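PDB 4BMD: S-M checkpoint control protein RAD4 from Schizosaccharomyces pombe, which is essential for DNA replication and for the checkpoint that couples S and M phases, and is represented here by its third and fourth BRCT domains. Local coordinates for residues 97-101 and 102-106; 164-168 and 169-173; 172-175 and 176-180. All coordinates share one frame; numbering follows the deposited sequence.

From the N terminus, the chain completes the BRCT 3 sheet and helix 74-82 before reaching contact 1, where 97-101 turns into the short helix 104-107 that leads to the first strand of BRCT 4. Contact 2 lies farther on, at the C-terminal end of helix 157-168, where a tight reversal leads into strand 172-175. Contact 3 then turns the far end of that strand into helix 177-185. All three close only short local turns; contact 1 closes before the others open, and contact 3 starts on the strand where contact 2 ends. Contacts 2 and 3, with centres about 14 Å apart, thus join the two ends of strand 172-175 to the helices before and after it.

Contact 1: residues 97-101 and 102-106; sequences PFFRP and SLVPY
Leu-103 and Val-104 fold back on Arg-100 and Pro-101 through two successive turn bonds. Leu-103 N donates to Arg-100 O at 2.9 Å in a fairly straight bond (161° at the hydrogen), while Val-104 N reaches Pro-101 O at 3.3 Å and is more bent. The phi/psi values fit two overlapping type I turns, and in both bonds the donor stands above the carbonyl plane. Pro-101 and Ser-102 occupy the two middle positions of the first turn, Ser-102 and Leu-103 those of the second. The side chains close round the same two carbonyls. Leu-103 CB rests 3.3 Å from Arg-100 O, and its CD1 comes alongside Arg-100 CB. Val-104 CG2 sits beside the backbone N, a rotation that turns this methyl back to lie 3.4 Å from Pro-101 O. From there it also touches Phe-99 CE1 at 4.0 Å, meeting the ring at a slant. The phenyl group in turn has Pro-101 N over one face, toward the rim. Pro-105 brings CD to 3.5 Å from Pro-101 O and, being an imino acid, has no N-H to compete for that oxygen. Farther out, Phe-99 has a backbone hydrogen bond with Val-61, Leu-103 leans on Ile-182, and Phe-98 packs on Asn-73, Ala-128 and Ile-183, so 97-106 touches both strand 71-73 and helices 119-131 and 177-185. Chemically, the proline rings restrict the backbone and remove two possible donors, which implies that the reversal rests on the amides of Leu-103 and Val-104, with apolar carbon packed beside their acceptors.

Contact 2: residues 164-168 and 169-173; sequences QHATE and WNVRV
Val-171 N returns to Ala-166 O at 2.6 Å and Asn-170 N to Thr-167 O in a weak 3.4 Å bond, the paired backbone links of a Schellman motif that ends helix 157-168, with Asn-170 at positive phi (56°) as the C-prime residue. Just before it, Trp-169 N still bonds to His-165 O at 2.8 Å, although Trp-169 is the first residue to leave helical geometry. This is the helix-to-strand joint of the beta-alpha-beta unit 146-149, 157-168 and 172-175 in the fourth BRCT domain. The indole of Trp-169 folds back along the last helical turn because its CG sits beside the backbone N (chi1 -59°). His-165 CG takes the corresponding position, and the two side chains lie side by side, pointing the same way. Their ring planes are nearly parallel, at 6°, but slid so far apart that they barely overlap. What covers the six-membered ring of the indole is instead His-165 CB, in a CH-pi contact 3.8 Å from the centroid and almost on the ring normal. His-165 O also lies over an indole face, toward the rim. Leu-140 touches both aromatic side chains, and Val-142 adds to the packing on Trp-169. Beyond the reversal, Ala-166 CB is met by Val-171 CB and, at 3.7 Å, by Val-173 CG2. Ala-166 touches Leu-147 and Val-173 touches Val-149, both of strand 146-149, carrying the apolar seam onto the sheet. At the edge of the indole, in its plane, a water accepts from Trp-169 NE1 at 2.9 Å and donates weakly to Glu-168 OE1 at 3.3 Å.

Contact 3: residues 172-175 and 176-180; sequences RVVG and VAWLW
Val-174 and Trp-178 meet at a slant, the valine directing one methyl at the root and benzo side of the indole. Its CG1 lies 3.6 Å from Trp-178 CB and 3.7 Å from Trp-178 CE3. The geometry follows from both first torsions: Val-174 CG1 is anti to its own N and extends toward the helix, while Trp-178 CG, likewise anti to N (chi1 166°), brings the CE3 side of the indole up to that methyl. Between the two residues the backbone turns sharply. Trp-178 N donates to Gly-175 O at 3.3 Å with a bent angle of 144°, the donor well above the carbonyl plane, and Trp-178 CB crowds the same oxygen at 3.4 Å. One carbonyl at the end of strand 172-175 is therefore approached by both the amide and the CB of a single residue. Val-176 turns away from the strand; its CG2 instead lies over one face of Trp-180, offset toward the rim, within the first helical turn. Gly-175 is tied by a backbone bond to Trp-195, and the side chain of Ala-177 is about 4 Å from a bound MES molecule, probably a crystallisation additive. The indole continues inward against Ile-146 and Leu-148 of the neighbouring strand and against Val-192, while Trp-178 NE1 is satisfied by Ile-189 O. This placement of Trp-178, early in the last helix after the fourth parallel strand and anchored in the core, matches the signature tryptophan of the BRCT fold.

Contact 1: residues 97-101 and 102-106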
loop_
_atom_site.group_PDB
_atom_site.type_symbol
_atom_site.label_atom_id
_atom_site.label_comp_id
_atom_site.label_asym_id
_atom_site.label_seq_id
_atom_site.Cartn_x
_atom_site.Cartn_y
_atom_site.Cartn_z
ATOM N N PRO A 97 -3.002 5.487 -6.157
ATOM C CA PRO A 97 -4.376 5.228 -5.723
ATOM C C PRO A 97 -4.765 3.791 -6.044
ATOM O O PRO A 97 -4.620 3.360 -7.188
ATOM C CB PRO A 97 -5.195 6.198 -6.575
ATOM C CG PRO A 97 -4.264 7.321 -6.849
ATOM C CD PRO A 97 -2.907 6.693 -6.998
ATOM N N PHE A 98 -5.238 3.057 -5.041
ATOM C CA PHE A 98 -5.530 1.640 -5.211
ATOM C C PHE A 98 -6.869 1.243 -4.611
ATOM O O PHE A 98 -7.456 0.235 -5.003
ATOM C CB PHE A 98 -4.418 0.790 -4.586
ATOM C CG PHE A 98 -4.241 1.011 -3.107
ATOM C CD1 PHE A 98 -5.015 0.317 -2.187
ATOM C CD2 PHE A 98 -3.294 1.904 -2.637
ATOM C CE1 PHE A 98 -4.854 0.521 -0.830
ATOM C CE2 PHE A 98 -3.126 2.109 -1.279
ATOM C CZ PHE A 98 -3.908 1.417 -0.376
ATOM N N PHE A 99 -7.346 2.030 -3.653
ATOM C CA PHE A 99 -8.535 1.651 -2.897
ATOM C C PHE A 99 -9.822 1.628 -3.717
ATOM O O PHE A 99 -10.190 2.612 -4.356
ATOM C CB PHE A 99 -8.723 2.543 -1.669
ATOM C CG PHE A 99 -9.976 2.239 -0.900
ATOM C CD1 PHE A 99 -10.087 1.068 -0.169
ATOM C CD2 PHE A 99 -11.047 3.117 -0.916
ATOM C CE1 PHE A 99 -11.240 0.779 0.534
ATOM C CE2 PHE A 99 -12.202 2.833 -0.214
ATOM C CZ PHE A 99 -12.298 1.663 0.513
ATOM N N ARG A 100 -10.493 0.483 -3.683
ATOM C CA ARG A 100 -11.784 0.318 -4.337
ATOM C C ARG A 100 -12.774 -0.323 -3.371
ATOM O O ARG A 100 -12.568 -1.451 -2.923
ATOM C CB ARG A 100 -11.647 -0.539 -5.597
ATOM C CG ARG A 100 -10.885 0.129 -6.730
ATOM C CD ARG A 100 -10.773 -0.796 -7.933
ATOM N NE ARG A 100 -10.208 -0.121 -9.098
ATOM C CZ ARG A 100 -8.907 -0.046 -9.360
ATOM N NH1 ARG A 100 -8.029 -0.600 -8.538
ATOM N NH2 ARG A 100 -8.482 0.587 -10.444
ATOM N N PRO A 101 -13.856 0.400 -3.043
ATOM C CA PRO A 101 -14.887 -0.075 -2.110
ATOM C C PRO A 101 -15.524 -1.399 -2.530
ATOM O O PRO A 101 -16.092 -2.095 -1.687
ATOM C CB PRO A 101 -15.930 1.046 -2.146
ATOM C CG PRO A 101 -15.154 2.261 -2.520
ATOM C CD PRO A 101 -14.115 1.781 -3.489
ATOM N N SER A 102 -15.430 -1.743 -3.810
ATOM C CA SER A 102 -16.002 -2.990 -4.309
ATOM C C SER A 102 -15.189 -4.202 -3.866
ATOM O O SER A 102 -15.657 -5.338 -3.953
ATOM C CB SER A 102 -16.120 -2.959 -5.835
ATOM O OG SER A 102 -14.859 -2.745 -6.445
ATOM N N LEU A 103 -13.969 -3.957 -3.395
ATOM C CA LEU A 103 -13.097 -5.028 -2.921
ATOM C C LEU A 103 -13.382 -5.377 -1.465
ATOM O O LEU A 103 -13.066 -6.476 -1.010
ATOM C CB LEU A 103 -11.628 -4.635 -3.080
ATOM C CG LEU A 103 -11.096 -4.550 -4.511
ATOM C CD1 LEU A 103 -9.668 -4.031 -4.519
ATOM C CD2 LEU A 103 -11.178 -5.908 -5.188
ATOM N N VAL A 104 -13.980 -4.433 -0.744
ATOM C CA VAL A 104 -14.256 -4.593 0.685
ATOM C C VAL A 104 -15.062 -5.844 1.079
ATOM O O VAL A 104 -14.662 -6.558 2.001
ATOM C CB VAL A 104 -14.902 -3.322 1.292
ATOM C CG1 VAL A 104 -15.099 -3.488 2.792
ATOM C CG2 VAL A 104 -14.043 -2.103 0.998
ATOM N N PRO A 105 -16.190 -6.121 0.393
ATOM C CA PRO A 105 -16.958 -7.308 0.799
ATOM C C PRO A 105 -16.190 -8.614 0.601
ATOM O O PRO A 105 -16.542 -9.629 1.201
ATOM C CB PRO A 105 -18.173 -7.279 -0.135
ATOM C CG PRO A 105 -18.278 -5.867 -0.586
ATOM C CD PRO A 105 -16.872 -5.382 -0.685
ATOM N N TYR A 106 -15.153 -8.580 -0.229
ATOM C CA TYR A 106 -14.354 -9.767 -0.503
ATOM C C TYR A 106 -13.294 -10.024 0.569
ATOM O O TYR A 106 -12.999 -11.174 0.891
ATOM C CB TYR A 106 -13.699 -9.660 -1.880
ATOM C CG TYR A 106 -14.678 -9.698 -3.031
ATOM C CD1 TYR A 106 -15.111 -10.908 -3.559
ATOM C CD2 TYR A 106 -15.166 -8.526 -3.592
ATOM C CE1 TYR A 106 -16.004 -10.949 -4.613
ATOM C CE2 TYR A 106 -16.060 -8.558 -4.647
ATOM C CZ TYR A 106 -16.474 -9.773 -5.152
ATOM O OH TYR A 106 -17.364 -9.812 -6.203
#

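Contact 2: residues 164-168 and 169-173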
loop_
_atom_site.group_PDB
_atom_site.type_symbol
_atom_site.label_atom_id
_atom_site.label_comp_id
_atom_site.label_asym_id
_atom_site.label_seq_id
_atom_site.Cartn_x
_atom_site.Cartn_y
_atom_site.Cartn_z
ATOM N N GLN A 164 5.603 -23.635 8.007
ATOM C CA GLN A 164 5.425 -24.996 8.505
ATOM C C GLN A 164 4.239 -25.093 9.459
ATOM O O GLN A 164 3.419 -26.004 9.348
ATOM C CB GLN A 164 6.699 -25.484 9.198
ATOM C CG GLN A 164 7.902 -25.595 8.275
ATOM C CD GLN A 164 9.198 -25.844 9.027
ATOM O OE1 GLN A 164 10.267 -25.960 8.424
ATOM N NE2 GLN A 164 9.110 -25.924 10.352
ATOM N N HIS A 165 4.153 -24.148 10.391
ATOM C CA HIS A 165 3.041 -24.099 11.335
ATOM C C HIS A 165 1.710 -23.887 10.623
ATOM O O HIS A 165 0.719 -24.545 10.937
ATOM C CB HIS A 165 3.256 -22.990 12.367
ATOM C CG HIS A 165 4.228 -23.349 13.447
ATOM N ND1 HIS A 165 4.317 -24.618 13.976
ATOM C CD2 HIS A 165 5.153 -22.604 14.099
ATOM C CE1 HIS A 165 5.254 -24.639 14.908
ATOM N NE2 HIS A 165 5.777 -23.430 15.000
ATOM N N ALA A 166 1.694 -22.964 9.665
ATOM C CA ALA A 166 0.488 -22.671 8.899
ATOM C C ALA A 166 0.023 -23.898 8.123
ATOM O O ALA A 166 -1.175 -24.148 7.999
ATOM C CB ALA A 166 0.724 -21.504 7.956
ATOM N N THR A 167 0.981 -24.660 7.606
ATOM C CA THR A 167 0.673 -25.883 6.876
ATOM C C THR A 167 0.023 -26.916 7.793
ATOM O O THR A 167 -0.968 -27.548 7.422
ATOM C CB THR A 167 1.934 -26.481 6.228
ATOM O OG1 THR A 167 2.477 -25.543 5.290
ATOM C CG2 THR A 167 1.601 -27.773 5.500
ATOM N N GLU A 168 0.575 -27.073 8.991
ATOM C CA GLU A 168 0.031 -28.006 9.973
ATOM C C GLU A 168 -1.339 -27.560 10.470
ATOM O O GLU A 168 -2.231 -28.380 10.685
ATOM C CB GLU A 168 0.979 -28.153 11.164
ATOM C CG GLU A 168 2.345 -28.715 10.817
ATOM C CD GLU A 168 3.259 -28.803 12.025
ATOM O OE1 GLU A 168 2.748 -28.714 13.163
ATOM O OE2 GLU A 168 4.484 -28.956 11.838
ATOM N N TRP A 169 -1.502 -26.253 10.650
ATOM C CA TRP A 169 -2.729 -25.703 11.217
ATOM C C TRP A 169 -3.770 -25.399 10.145
ATOM O O TRP A 169 -4.789 -24.767 10.424
ATOM C CB TRP A 169 -2.417 -24.443 12.023
ATOM C CG TRP A 169 -1.449 -24.679 13.139
ATOM C CD1 TRP A 169 -1.149 -25.876 13.722
ATOM C CD2 TRP A 169 -0.640 -23.699 13.799
ATOM N NE1 TRP A 169 -0.210 -25.701 14.708
ATOM C CE2 TRP A 169 0.120 -24.373 14.776
ATOM C CE3 TRP A 169 -0.489 -22.315 13.663
ATOM C CZ2 TRP A 169 1.018 -23.711 15.611
ATOM C CZ3 TRP A 169 0.404 -21.661 14.492
ATOM C CH2 TRP A 169 1.146 -22.360 15.453
ATOM N N ASN A 170 -3.503 -25.857 8.925
ATOM C CA ASN A 170 -4.389 -25.634 7.784
ATOM C C ASN A 170 -4.672 -24.153 7.531
ATOM O O ASN A 170 -5.771 -23.777 7.124
ATOM C CB ASN A 170 -5.696 -26.421 7.937
ATOM C CG ASN A 170 -6.453 -26.555 6.627
ATOM O OD1 ASN A 170 -5.851 -26.691 5.561
ATOM N ND2 ASN A 170 -7.778 -26.500 6.700
ATOM N N VAL A 171 -3.677 -23.314 7.787
ATOM C CA VAL A 171 -3.762 -21.909 7.419
ATOM C C VAL A 171 -3.253 -21.762 5.991
ATOM O O VAL A 171 -2.186 -22.274 5.649
ATOM C CB VAL A 171 -2.936 -21.017 8.366
ATOM C CG1 VAL A 171 -2.990 -19.563 7.911
ATOM C CG2 VAL A 171 -3.436 -21.153 9.797
ATOM N N ARG A 172 -4.024 -21.075 5.155
ATOM C CA ARG A 172 -3.675 -20.926 3.748
ATOM C C ARG A 172 -2.400 -20.104 3.572
ATOM O O ARG A 172 -2.331 -18.951 3.997
ATOM C CB ARG A 172 -4.832 -20.285 2.978
ATOM C CG ARG A 172 -4.739 -20.451 1.472
ATOM C CD ARG A 172 -4.750 -21.922 1.078
ATOM N NE ARG A 172 -5.967 -22.598 1.517
ATOM N N VAL A 173 -1.392 -20.707 2.950
ATOM C CA VAL A 173 -0.131 -20.021 2.694
ATOM C C VAL A 173 -0.114 -19.468 1.274
ATOM O O VAL A 173 -0.109 -20.224 0.305
ATOM C CB VAL A 173 1.072 -20.954 2.901
ATOM C CG1 VAL A 173 2.372 -20.188 2.713
ATOM C CG2 VAL A 173 1.019 -21.585 4.284
HETATM O O HOH W 1 0.475 -28.339 15.592
#

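Contact 3: residues 172-175 and 176-180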
loop_
_atom_site.group_PDB
_atom_site.type_symbol
_atom_site.label_atom_id
_atom_site.label_comp_id
_atom_site.label_asym_id
_atom_site.label_seq_id
_atom_site.Cartn_x
_atom_site.Cartn_y
_atom_site.Cartn_z
ATOM N N ARG A 172 -4.024 -21.075 5.155
ATOM C CA ARG A 172 -3.675 -20.926 3.748
ATOM C C ARG A 172 -2.400 -20.104 3.572
ATOM O O ARG A 172 -2.331 -18.951 3.997
ATOM C CB ARG A 172 -4.832 -20.285 2.978
ATOM C CG ARG A 172 -4.739 -20.451 1.472
ATOM C CD ARG A 172 -4.750 -21.922 1.078
ATOM N NE ARG A 172 -5.967 -22.598 1.517
ATOM N N VAL A 173 -1.392 -20.707 2.950
ATOM C CA VAL A 173 -0.131 -20.021 2.694
ATOM C C VAL A 173 -0.114 -19.468 1.274
ATOM O O VAL A 173 -0.109 -20.224 0.305
ATOM C CB VAL A 173 1.072 -20.954 2.901
ATOM C CG1 VAL A 173 2.372 -20.188 2.713
ATOM C CG2 VAL A 173 1.019 -21.585 4.284
ATOM N N VAL A 174 -0.106 -18.143 1.162
ATOM C CA VAL A 174 -0.265 -17.476 -0.124
ATOM C C VAL A 174 0.872 -16.497 -0.415
ATOM O O VAL A 174 1.228 -15.676 0.431
ATOM C CB VAL A 174 -1.604 -16.707 -0.177
ATOM C CG1 VAL A 174 -1.788 -16.039 -1.528
ATOM C CG2 VAL A 174 -2.767 -17.638 0.122
ATOM N N GLY A 175 1.436 -16.587 -1.617
ATOM C CA GLY A 175 2.439 -15.636 -2.064
ATOM C C GLY A 175 1.838 -14.252 -2.238
ATOM O O GLY A 175 0.671 -14.119 -2.603
ATOM N N VAL A 176 2.637 -13.221 -1.984
ATOM C CA VAL A 176 2.145 -11.846 -1.986
ATOM C C VAL A 176 1.696 -11.374 -3.372
ATOM O O VAL A 176 0.868 -10.467 -3.486
ATOM C CB VAL A 176 3.197 -10.868 -1.405
ATOM C CG1 VAL A 176 4.378 -10.723 -2.353
ATOM C CG2 VAL A 176 2.571 -9.512 -1.109
ATOM N N ALA A 177 2.231 -11.999 -4.421
ATOM C CA ALA A 177 1.874 -11.641 -5.794
ATOM C C ALA A 177 0.363 -11.676 -6.003
ATOM O O ALA A 177 -0.190 -10.866 -6.747
ATOM C CB ALA A 177 2.570 -12.564 -6.785
ATOM N N TRP A 178 -0.293 -12.616 -5.331
ATOM C CA TRP A 178 -1.747 -12.708 -5.336
ATOM C C TRP A 178 -2.397 -11.390 -4.920
ATOM O O TRP A 178 -3.356 -10.938 -5.545
ATOM C CB TRP A 178 -2.197 -13.833 -4.405
ATOM C CG TRP A 178 -3.656 -13.808 -4.077
ATOM C CD1 TRP A 178 -4.683 -14.214 -4.877
ATOM C CD2 TRP A 178 -4.252 -13.365 -2.852
ATOM N NE1 TRP A 178 -5.882 -14.046 -4.229
ATOM C CE2 TRP A 178 -5.646 -13.526 -2.984
ATOM C CE3 TRP A 178 -3.744 -12.845 -1.659
ATOM C CZ2 TRP A 178 -6.536 -13.187 -1.968
ATOM C CZ3 TRP A 178 -4.631 -12.507 -0.651
ATOM C CH2 TRP A 178 -6.011 -12.680 -0.812
ATOM N N LEU A 179 -1.866 -10.771 -3.870
ATOM C CA LEU A 179 -2.418 -9.513 -3.382
ATOM C C LEU A 179 -2.082 -8.346 -4.305
ATOM O O LEU A 179 -2.927 -7.483 -4.547
ATOM C CB LEU A 179 -1.937 -9.214 -1.962
ATOM C CG LEU A 179 -2.453 -7.892 -1.388
ATOM C CD1 LEU A 179 -3.976 -7.889 -1.322
ATOM C CD2 LEU A 179 -1.853 -7.620 -0.024
ATOM N N TRP A 180 -0.854 -8.316 -4.816
ATOM C CA TRP A 180 -0.460 -7.262 -5.747
ATOM C C TRP A 180 -1.315 -7.314 -7.009
ATOM O O TRP A 180 -1.672 -6.276 -7.567
ATOM C CB TRP A 180 1.025 -7.356 -6.117
ATOM C CG TRP A 180 1.993 -7.225 -4.967
ATOM C CD1 TRP A 180 3.089 -8.007 -4.735
ATOM C CD2 TRP A 180 1.962 -6.259 -3.903
ATOM N NE1 TRP A 180 3.741 -7.589 -3.601
ATOM C CE2 TRP A 180 3.069 -6.520 -3.070
ATOM C CE3 TRP A 180 1.107 -5.201 -3.574
ATOM C CZ2 TRP A 180 3.341 -5.764 -1.930
ATOM C CZ3 TRP A 180 1.379 -4.453 -2.440
ATOM C CH2 TRP A 180 2.487 -4.739 -1.633
#